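Local coordinates for protein prephenate dehydratase (Arthrobacter aurescens, PDB 3MWB) that probably catalyses the conversion of prephenate to phenylpyruvate in phenylalanine biosynthesis, and binds L-phenylalanine at its ACT domains, at residues Y9-P14 with A21-V26; Q15-E20 with S136-A141; E85-I90 with D179-F184; F92-R97 with Y151-C156. All blocks are in the same frame, centred on the assembly; numbering follows the deposited sequence. Where two conformers were deposited one is given.

Interaction 1 (Y9-P14 with A21-V26); sequences YTFLGP and AALMQV
A chi1 of -178° sets CG of Leu-23 anti to its backbone N, and a chi2 of 50° then spreads the two methyls against Tyr-9 and Phe-11. The methyls divide the work. CD1 of Leu-23 lies over one face of the Tyr-9 ring, 4.1 Å from its centroid and displaced toward CG and CD2, a CH-pi contact. CD2 of Leu-23 touches both aromatic residues, at 3.8 Å from Tyr-9 CB and 3.6 Å from Phe-11 CD1, and the side chains of Phe-11 and Leu-23 cross at about a right angle. This apolar contact seats helix 18-23 on strand 8-12, the first two elements of a beta-alpha-beta unit completed by strand 33-37. Between the two aromatics, Thr-10 points away from the helix and its OG1 hydrogen-bonds to Ala-43 O. An alanine at Leu-23 would probably open a gap beside Phe-11 and leave the Tyr-9 face without its methyl partner. Beyond Leu-23 the chain makes a type I turn, with Val-26 N bonded to Leu-23 O at 3.0 Å, and this brings Val-26 CG1 to 4.4 Å from Tyr-9 OH. Met-56 of strand 54-60 packs against both Leu-23 and Val-26.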
# COMPACT_ATOMS: atom_id res chain seq x y z
N TYR A 9 7.50 -35.88 -26.49
CA TYR A 9 7.88 -34.52 -26.20
C TYR A 9 8.12 -33.76 -27.47
O TYR A 9 8.61 -34.32 -28.46
CB TYR A 9 9.18 -34.50 -25.40
CG TYR A 9 9.06 -35.07 -24.02
CD1 TYR A 9 8.19 -34.50 -23.09
CD2 TYR A 9 9.82 -36.17 -23.63
CE1 TYR A 9 8.08 -35.02 -21.81
CE2 TYR A 9 9.71 -36.70 -22.35
CZ TYR A 9 8.85 -36.12 -21.45
OH TYR A 9 8.75 -36.63 -20.18
N THR A 10 7.77 -32.48 -27.46
CA THR A 10 8.27 -31.56 -28.43
C THR A 10 9.26 -30.62 -27.73
O THR A 10 9.34 -30.57 -26.51
CB THR A 10 7.16 -30.75 -29.12
OG1 THR A 10 6.48 -29.93 -28.16
CG2 THR A 10 6.14 -31.70 -29.80
N PHE A 11 10.03 -29.89 -28.53
CA PHE A 11 10.99 -28.92 -28.03
C PHE A 11 11.34 -27.98 -29.16
O PHE A 11 11.08 -28.28 -30.34
CB PHE A 11 12.26 -29.57 -27.47
CG PHE A 11 13.06 -30.35 -28.48
CD1 PHE A 11 12.69 -31.65 -28.84
CD2 PHE A 11 14.20 -29.80 -29.05
CE1 PHE A 11 13.44 -32.36 -29.75
CE2 PHE A 11 14.96 -30.52 -29.97
CZ PHE A 11 14.58 -31.80 -30.32
N LEU A 12 11.91 -26.84 -28.79
CA LEU A 12 12.36 -25.87 -29.76
C LEU A 12 13.57 -26.46 -30.49
O LEU A 12 14.60 -26.72 -29.88
CB LEU A 12 12.72 -24.54 -29.08
CG LEU A 12 13.13 -23.37 -29.98
CD1 LEU A 12 12.01 -22.97 -30.95
CD2 LEU A 12 13.56 -22.16 -29.15
N GLY A 13 13.41 -26.71 -31.78
CA GLY A 13 14.46 -27.33 -32.57
C GLY A 13 15.41 -26.30 -33.12
O GLY A 13 15.31 -25.10 -32.80
N PRO A 14 16.35 -26.74 -33.98
CA PRO A 14 16.45 -28.13 -34.43
C PRO A 14 17.12 -29.06 -33.40
O PRO A 14 17.33 -28.68 -32.26
CB PRO A 14 17.29 -28.00 -35.72
CG PRO A 14 18.13 -26.73 -35.51
CD PRO A 14 17.46 -25.90 -34.46
N ALA A 21 19.44 -30.65 -25.48
CA ALA A 21 20.31 -31.06 -24.37
C ALA A 21 19.59 -31.01 -23.04
O ALA A 21 19.75 -31.89 -22.21
CB ALA A 21 21.60 -30.21 -24.34
N ALA A 22 18.76 -29.98 -22.85
CA ALA A 22 17.96 -29.79 -21.64
C ALA A 22 16.82 -30.80 -21.49
O ALA A 22 16.59 -31.33 -20.41
CB ALA A 22 17.40 -28.38 -21.60
N LEU A 23 16.08 -31.04 -22.57
CA LEU A 23 15.08 -32.11 -22.59
C LEU A 23 15.72 -33.44 -22.22
O LEU A 23 15.14 -34.24 -21.49
CB LEU A 23 14.45 -32.23 -23.98
CG LEU A 23 13.34 -33.27 -24.18
CD1 LEU A 23 12.26 -33.16 -23.08
CD2 LEU A 23 12.74 -33.13 -25.57
N MSE A 24 16.93 -33.64 -22.73
CA MSE A 24 17.68 -34.90 -22.55
C MSE A 24 17.95 -35.23 -21.08
O MSE A 24 18.20 -36.39 -20.74
CB MSE A 24 18.99 -34.86 -23.33
CG MSE A 24 18.84 -35.19 -24.80
SE MSE A 24 17.99 -36.92 -25.02
CE MSE A 24 16.48 -36.63 -23.85
N GLN A 25 17.89 -34.20 -20.22
CA GLN A 25 18.16 -34.35 -18.77
C GLN A 25 16.91 -34.75 -17.97
O GLN A 25 17.02 -35.18 -16.82
CB GLN A 25 18.78 -33.06 -18.18
CG GLN A 25 17.78 -32.06 -17.57
CD GLN A 25 18.44 -31.01 -16.67
OE1 GLN A 25 19.52 -30.52 -16.95
NE2 GLN A 25 17.76 -30.67 -15.58
N VAL A 26 15.73 -34.60 -18.56
CA VAL A 26 14.47 -34.97 -17.88
C VAL A 26 14.35 -36.49 -17.79
O VAL A 26 14.56 -37.17 -18.80
CB VAL A 26 13.23 -34.43 -18.63
CG1 VAL A 26 11.95 -34.67 -17.83
CG2 VAL A 26 13.40 -32.95 -18.94

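Interaction 2 (Q15-E20 with S136-A141); sequences QGTFTE and STAASA
The Phe-18 ring presents its edge to Thr-137, whose OG1 lies near the ring plane at 3.9 Å from Phe-18 CD1; the two side chains cross at about a right angle. The ring also meets that of Phe-92, with the planes at about 65°. Thr-137 OG1 is well provided for: it is hydrogen-bonded to Glu-64 OE2 and accepts from a water at 2.7 Å that donates a second bond to Gly-16 O, so this water bridges the two segments where no direct hydrogen bond does. Glu-64 OE2 also receives Phe-18 N, tying the starts of both helices to one carboxylate.

Closer in, Ala-138 CB packs 3.2 Å from Gln-15 O and 3.8 Å from Thr-17 CG2. A side chain at Gly-16 would point at Ala-138 and, at this residue's backbone angles, jam against the carbonyl oxygen of Gln-15. Gly-16 N is fixed by Glu-20 OE1 at 2.7 Å, met on the anti side of the carboxylate. Each helix has a hydroxyl N-cap: Ser-136 OG accepts from Ala-139 N at 3.2 Å, and Thr-17 OG1 takes a weak bond from Glu-20 N. Two capped helix N-termini thus meet across the junction between the two lobes of a periplasmic-binding-protein-like fold, the region where prephenate dehydratases generally place their active site.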
# COMPACT_ATOMS: atom_id res chain seq x y z
N GLN A 15 17.43 -30.29 -33.81
CA GLN A 15 18.14 -31.21 -32.93
C GLN A 15 19.55 -30.68 -32.61
O GLN A 15 20.13 -29.93 -33.40
CB GLN A 15 18.14 -32.64 -33.50
CG GLN A 15 16.74 -33.28 -33.54
CD GLN A 15 16.72 -34.77 -33.91
OE1 GLN A 15 17.72 -35.33 -34.37
NE2 GLN A 15 15.57 -35.42 -33.70
N GLY A 16 20.06 -31.01 -31.43
CA GLY A 16 21.44 -30.65 -31.08
C GLY A 16 21.64 -29.28 -30.46
O GLY A 16 22.78 -28.89 -30.10
N THR A 17 20.54 -28.53 -30.32
CA THR A 17 20.56 -27.25 -29.61
C THR A 17 20.73 -27.45 -28.11
O THR A 17 20.63 -28.56 -27.59
CB THR A 17 19.25 -26.45 -29.84
OG1 THR A 17 18.13 -27.30 -29.54
CG2 THR A 17 19.13 -25.99 -31.30
N PHE A 18 20.96 -26.34 -27.40
CA PHE A 18 20.92 -26.35 -25.94
C PHE A 18 19.55 -26.79 -25.42
O PHE A 18 19.46 -27.48 -24.41
CB PHE A 18 21.33 -24.97 -25.40
CG PHE A 18 22.79 -24.71 -25.50
CD1 PHE A 18 23.35 -24.25 -26.71
CD2 PHE A 18 23.63 -24.99 -24.43
CE1 PHE A 18 24.73 -24.04 -26.82
CE2 PHE A 18 25.01 -24.78 -24.52
CZ PHE A 18 25.56 -24.30 -25.72
N THR A 19 18.50 -26.42 -26.14
CA THR A 19 17.15 -26.87 -25.77
C THR A 19 17.03 -28.40 -25.75
O THR A 19 16.54 -28.96 -24.77
CB THR A 19 16.07 -26.23 -26.65
OG1 THR A 19 16.33 -24.82 -26.76
CG2 THR A 19 14.69 -26.42 -26.05
N GLU A 20 17.45 -29.08 -26.81
CA GLU A 20 17.40 -30.55 -26.80
C GLU A 20 18.20 -31.13 -25.63
O GLU A 20 17.71 -31.98 -24.89
CB GLU A 20 17.87 -31.16 -28.12
CG GLU A 20 17.89 -32.68 -28.05
CD GLU A 20 17.86 -33.38 -29.39
OE1 GLU A 20 18.67 -33.06 -30.29
OE2 GLU A 20 17.01 -34.29 -29.52
N SER A 136 20.75 -20.77 -35.48
CA SER A 136 20.90 -21.44 -34.18
C SER A 136 22.32 -22.02 -34.08
O SER A 136 23.03 -22.08 -35.09
CB SER A 136 19.86 -22.55 -33.99
OG SER A 136 20.02 -23.62 -34.91
N THR A 137 22.74 -22.41 -32.87
CA THR A 137 24.05 -23.03 -32.71
C THR A 137 24.13 -24.33 -33.51
O THR A 137 25.14 -24.59 -34.18
CB THR A 137 24.46 -23.28 -31.21
OG1 THR A 137 23.63 -24.28 -30.60
CG2 THR A 137 24.39 -21.97 -30.40
N ALA A 138 23.07 -25.13 -33.44
CA ALA A 138 22.99 -26.42 -34.15
C ALA A 138 23.12 -26.25 -35.67
O ALA A 138 23.91 -26.96 -36.28
CB ALA A 138 21.71 -27.17 -33.79
N ALA A 139 22.35 -25.34 -36.26
CA ALA A 139 22.43 -25.08 -37.70
C ALA A 139 23.83 -24.62 -38.11
O ALA A 139 24.35 -25.03 -39.15
CB ALA A 139 21.38 -24.06 -38.15
N SER A 140 24.44 -23.77 -37.28
CA SER A 140 25.80 -23.32 -37.52
C SER A 140 26.75 -24.50 -37.56
O SER A 140 27.58 -24.60 -38.48
CB SER A 140 26.23 -22.32 -36.45
OG SER A 140 25.60 -21.07 -36.66
N ALA A 141 26.62 -25.40 -36.58
CA ALA A 141 27.42 -26.60 -36.53
C ALA A 141 27.19 -27.50 -37.75
O ALA A 141 28.16 -27.93 -38.39
CB ALA A 141 27.18 -27.38 -35.22
O HOH W 1 24.57 -26.78 -30.44

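Interaction 3 (E85-I90 with D179-F184)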
# COMPACT_ATOMS: atom_id res chain seq x y z
N GLU A 85 10.57 -27.48 -14.22
CA GLU A 85 11.49 -26.47 -14.68
C GLU A 85 12.89 -27.09 -14.65
O GLU A 85 13.14 -28.01 -13.88
CB GLU A 85 11.37 -25.19 -13.84
CG GLU A 85 11.87 -25.28 -12.41
CD GLU A 85 12.16 -23.91 -11.79
OE1 GLU A 85 11.84 -22.87 -12.41
OE2 GLU A 85 12.70 -23.87 -10.67
N ALA A 86 13.78 -26.60 -15.52
CA ALA A 86 15.18 -27.03 -15.54
C ALA A 86 16.12 -25.83 -15.62
O ALA A 86 15.86 -24.85 -16.33
CB ALA A 86 15.42 -27.96 -16.69
N LEU A 87 17.22 -25.92 -14.88
CA LEU A 87 18.25 -24.90 -14.94
C LEU A 87 19.50 -25.60 -15.44
O LEU A 87 20.14 -26.34 -14.67
CB LEU A 87 18.49 -24.29 -13.57
CG LEU A 87 17.57 -23.14 -13.16
CD1 LEU A 87 17.69 -22.87 -11.65
CD2 LEU A 87 17.89 -21.88 -13.96
N VAL A 88 19.83 -25.39 -16.71
CA VAL A 88 20.91 -26.11 -17.38
C VAL A 88 22.14 -25.24 -17.61
O VAL A 88 22.07 -24.29 -18.39
CB VAL A 88 20.44 -26.69 -18.75
CG1 VAL A 88 21.56 -27.49 -19.42
CG2 VAL A 88 19.17 -27.57 -18.57
N PRO A 89 23.28 -25.58 -16.95
CA PRO A 89 24.58 -24.91 -17.16
C PRO A 89 24.99 -24.87 -18.64
O PRO A 89 24.85 -25.87 -19.35
CB PRO A 89 25.56 -25.77 -16.33
CG PRO A 89 24.70 -26.35 -15.24
CD PRO A 89 23.35 -26.60 -15.89
N ILE A 90 25.46 -23.70 -19.08
CA ILE A 90 25.80 -23.49 -20.48
C ILE A 90 27.32 -23.68 -20.62
O ILE A 90 28.10 -23.04 -19.92
CB ILE A 90 25.40 -22.08 -20.96
CG1 ILE A 90 23.88 -21.87 -20.86
CG2 ILE A 90 25.88 -21.83 -22.40
CD1 ILE A 90 23.43 -20.40 -20.88
N ASP A 179 28.81 -18.97 -14.40
CA ASP A 179 27.50 -19.25 -13.82
C ASP A 179 26.37 -19.26 -14.85
O ASP A 179 25.20 -19.31 -14.48
CB ASP A 179 27.18 -18.21 -12.74
CG ASP A 179 28.16 -18.24 -11.58
OD1 ASP A 179 29.14 -19.03 -11.59
OD2 ASP A 179 27.95 -17.45 -10.64
N ALA A 180 26.71 -19.19 -16.13
CA ALA A 180 25.68 -19.13 -17.18
C ALA A 180 24.77 -20.36 -17.16
O ALA A 180 25.26 -21.50 -17.21
CB ALA A 180 26.33 -19.00 -18.54
N VAL A 181 23.46 -20.12 -17.10
CA VAL A 181 22.48 -21.21 -17.15
C VAL A 181 21.28 -20.74 -17.93
O VAL A 181 20.98 -19.56 -17.93
CB VAL A 181 21.99 -21.66 -15.75
CG1 VAL A 181 23.15 -22.26 -14.91
CG2 VAL A 181 21.32 -20.49 -15.00
N THR A 182 20.61 -21.68 -18.60
CA THR A 182 19.34 -21.40 -19.24
C THR A 182 18.22 -22.03 -18.41
O THR A 182 18.33 -23.16 -17.94
CB THR A 182 19.30 -21.96 -20.68
OG1 THR A 182 20.37 -21.37 -21.43
CG2 THR A 182 17.95 -21.64 -21.39
N ARG A 183 17.15 -21.27 -18.21
CA ARG A 183 15.99 -21.80 -17.54
C ARG A 183 15.01 -22.25 -18.61
O ARG A 183 14.72 -21.51 -19.57
CB ARG A 183 15.37 -20.75 -16.64
CG ARG A 183 14.46 -21.32 -15.57
CD ARG A 183 13.91 -20.24 -14.65
NE ARG A 183 12.65 -20.75 -14.15
CZ ARG A 183 11.46 -20.22 -14.37
NH1 ARG A 183 11.30 -19.08 -15.02
NH2 ARG A 183 10.42 -20.83 -13.88
N PHE A 184 14.56 -23.49 -18.48
CA PHE A 184 13.57 -24.07 -19.36
C PHE A 184 12.32 -24.44 -18.56
O PHE A 184 12.39 -24.64 -17.35
CB PHE A 184 14.11 -25.36 -20.02
CG PHE A 184 15.32 -25.15 -20.90
CD1 PHE A 184 16.62 -25.18 -20.36
CD2 PHE A 184 15.16 -24.97 -22.28
CE1 PHE A 184 17.74 -25.01 -21.17
CE2 PHE A 184 16.27 -24.79 -23.11
CZ PHE A 184 17.57 -24.82 -22.56
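Glu-85 and Arg-183 form a salt bridge in which the arginine approaches side-on, giving two donors to one carboxylate oxygen: Arg-183 NE and NH2 each lie 2.9 Å from Glu-85 OE1. The oxygen sits in the guanidinium plane, the carboxylate plane is turned 73° from it, and both nitrogens use OE1. Arg-183 reaches this position with an extended chain from CG to NE, and Leu-87 CD2 packs against its CG at 3.8 Å.

From the bridge the strands run on as an antiparallel ladder. Ala-86 and Phe-184 form one hydrogen-bonded pair, Val-88 and Thr-182 another, and Ile-90 N continues it to Ala-180 O at 2.9 Å. Leu-87 and Arg-183 share one face of the sheet with Pro-89 and Val-181, where Leu-87 CD2 also meets Val-181 CG2. On the other face, Val-88 CG2 lies 3.9 Å from Phe-184 CE1, and Thr-182 CG2 covers one face of the Phe-184 ring, offset toward the rim. Ile-90 CD1 abuts Thr-182 OG1, which is hydrogen-bonded to Asn-61 O.

Outside the two segments, Lys-201 NZ makes a second salt bridge to the same Glu-85 OE1, and Glu-85 OE2 accepts from Ala-283 N. A methionine in place of Arg-183 would probably cost Glu-85 OE1 its paired N-H donors and leave the carboxylate to Lys-201 and Ala-283 N alone of the partners described. With two cationic partners on one oxygen, Glu-85 is likely to stay ionised, its negative charge offsetting the repulsion between Arg-183 and Lys-201 where the catalytic domain's edge strand 81-89 meets the ACT-domain sheet.

Interaction 4 (F92-R97 with Y151-C156); sequences FVLVAR and YEAAIC
Cys-156 fills the tight end of this contact: its SG lies 3.8 Å from Val-93 CG2 and 3.9 Å from Val-95 CB, placed there by a chi1 of 59° that sets the sulfur between the backbone N and the carbonyl carbon. Beside it, Val-95 CG1 meets Ala-154 CB at 3.8 Å. On the face carrying Leu-94 and Ile-155, Leu-94 CD1 touches Ile-155 CG1 and, toward the strand end, Ala-153 CB. Phe-92, just before its strand, sets CD1 3.8 Å from Ile-155 CG2. The backbone beneath is equally close, with Val-93 paired to Cys-156 and Val-95 to Ala-154 by two hydrogen bonds each; Val-93 N to Cys-156 O is almost perfectly straight at 179°.

In the second lobe's mixed sheet, 153-156 is the middle strand and 93-96 runs antiparallel to it, between it and strand 168-171, in a domain of periplasmic-binding-protein type. Helix 137-143 covers the Cys-156 face through Thr-137, Ser-140 and Ala-141. Val-95 also comes within about 4 Å, side chain to side chain, of Ala-161 and Leu-167, which bind magnesium in a crystal structure of this protein, though no ion is bound to this chain here.

Toward Arg-97 the ladder gives way to water. One molecule accepts from Arg-97 N at 2.7 Å and donates to Glu-152 O at 2.6 Å, replacing a direct bond. The Glu-152 side chain leads away from strand 93-96, its OE1 taking the backbone N-H groups of Lys-106 and Arg-107.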
# COMPACT_ATOMS: atom_id res chain seq x y z
N PHE A 92 30.19 -23.91 -23.85
CA PHE A 92 30.35 -23.72 -25.29
C PHE A 92 31.58 -24.46 -25.80
O PHE A 92 32.63 -24.43 -25.17
CB PHE A 92 30.48 -22.25 -25.65
CG PHE A 92 29.23 -21.45 -25.44
CD1 PHE A 92 28.16 -21.56 -26.32
CD2 PHE A 92 29.15 -20.53 -24.39
CE1 PHE A 92 26.99 -20.79 -26.14
CE2 PHE A 92 27.99 -19.75 -24.22
CZ PHE A 92 26.92 -19.88 -25.09
N VAL A 93 31.45 -25.12 -26.95
CA VAL A 93 32.59 -25.69 -27.64
C VAL A 93 32.77 -25.01 -29.00
O VAL A 93 31.80 -24.57 -29.63
CB VAL A 93 32.49 -27.23 -27.81
CG1 VAL A 93 32.47 -27.93 -26.45
CG2 VAL A 93 31.30 -27.62 -28.64
N LEU A 94 34.03 -24.93 -29.43
CA LEU A 94 34.39 -24.47 -30.76
C LEU A 94 34.63 -25.70 -31.63
O LEU A 94 35.42 -26.58 -31.27
CB LEU A 94 35.64 -23.57 -30.73
CG LEU A 94 36.08 -23.04 -32.12
CD1 LEU A 94 35.17 -21.92 -32.61
CD2 LEU A 94 37.53 -22.58 -32.09
N VAL A 95 33.96 -25.73 -32.77
CA VAL A 95 33.84 -26.95 -33.55
C VAL A 95 34.25 -26.69 -35.00
O VAL A 95 34.07 -25.58 -35.52
CB VAL A 95 32.39 -27.53 -33.37
CG1 VAL A 95 31.47 -27.23 -34.54
CG2 VAL A 95 32.42 -29.00 -33.05
N ALA A 96 34.85 -27.69 -35.64
CA ALA A 96 35.29 -27.61 -37.04
C ALA A 96 35.45 -29.00 -37.64
O ALA A 96 35.45 -29.99 -36.91
CB ALA A 96 36.59 -26.82 -37.16
N ARG A 97 35.57 -29.08 -38.97
CA ARG A 97 35.81 -30.35 -39.62
C ARG A 97 37.22 -30.85 -39.26
O ARG A 97 38.10 -30.03 -38.96
CB ARG A 97 35.64 -30.22 -41.14
N TYR A 151 31.96 -20.57 -43.85
CA TYR A 151 32.73 -20.35 -42.61
C TYR A 151 33.51 -21.62 -42.26
O TYR A 151 33.31 -22.66 -42.90
CB TYR A 151 31.81 -19.93 -41.45
CG TYR A 151 30.61 -20.82 -41.26
CD1 TYR A 151 30.69 -21.96 -40.47
CD2 TYR A 151 29.40 -20.54 -41.91
CE1 TYR A 151 29.59 -22.79 -40.30
CE2 TYR A 151 28.30 -21.37 -41.75
CZ TYR A 151 28.40 -22.49 -40.93
OH TYR A 151 27.33 -23.32 -40.77
N GLU A 152 34.39 -21.54 -41.26
CA GLU A 152 35.31 -22.66 -41.00
C GLU A 152 35.18 -23.25 -39.59
O GLU A 152 35.70 -24.34 -39.31
CB GLU A 152 36.76 -22.25 -41.30
CG GLU A 152 37.00 -21.66 -42.69
CD GLU A 152 36.76 -20.15 -42.74
OE1 GLU A 152 37.13 -19.44 -41.78
OE2 GLU A 152 36.18 -19.67 -43.73
N ALA A 153 34.47 -22.54 -38.71
CA ALA A 153 34.20 -23.02 -37.36
C ALA A 153 32.79 -22.64 -36.89
O ALA A 153 32.17 -21.73 -37.45
CB ALA A 153 35.24 -22.49 -36.40
N ALA A 154 32.29 -23.36 -35.89
CA ALA A 154 31.02 -23.03 -35.24
C ALA A 154 31.15 -23.10 -33.71
O ALA A 154 32.04 -23.77 -33.19
CB ALA A 154 29.90 -23.95 -35.73
N ILE A 155 30.29 -22.37 -33.02
CA ILE A 155 30.22 -22.41 -31.58
C ILE A 155 28.87 -23.01 -31.24
O ILE A 155 27.82 -22.49 -31.66
CB ILE A 155 30.37 -21.02 -30.95
CG1 ILE A 155 31.76 -20.45 -31.29
CG2 ILE A 155 30.19 -21.09 -29.45
CD1 ILE A 155 31.94 -18.99 -30.90
N CYS A 156 28.90 -24.10 -30.49
CA CYS A 156 27.71 -24.89 -30.26
C CYS A 156 27.78 -25.63 -28.92
O CYS A 156 28.73 -25.43 -28.15
CB CYS A 156 27.57 -25.89 -31.41
SG CYS A 156 28.99 -26.98 -31.54
O HOH W 2 35.78 -26.73 -40.33

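In the fold
Helix 18-23 connects interactions 1 and 2, whose centres lie 11 Å apart: Phe-11 CE2 packs 3.5 Å from Glu-20 CB. The same helix also touches interaction 3, where Ala-22 CB lies 3.4 Å from Phe-184 CE1 and Phe-18 CE2 3.7 Å from Ile-90 CG2. Interactions 1 and 3 also reach one sheet, while interaction 4 belongs to the second, joined to interaction 2 by a probable hydrogen bond between Ser-140 O and Tyr-151 OH at 2.6 Å. The residues known to bind magnesium, unoccupied in this chain, lie nearest interactions 2 and 4, with Gln-15 about 7 Å from Gln-164 between side chains. Interaction 3 lies toward the ACT domain, probably regulatory as in relatives, the Arg-183 side chain about 10 Å from a bound phenylalanine.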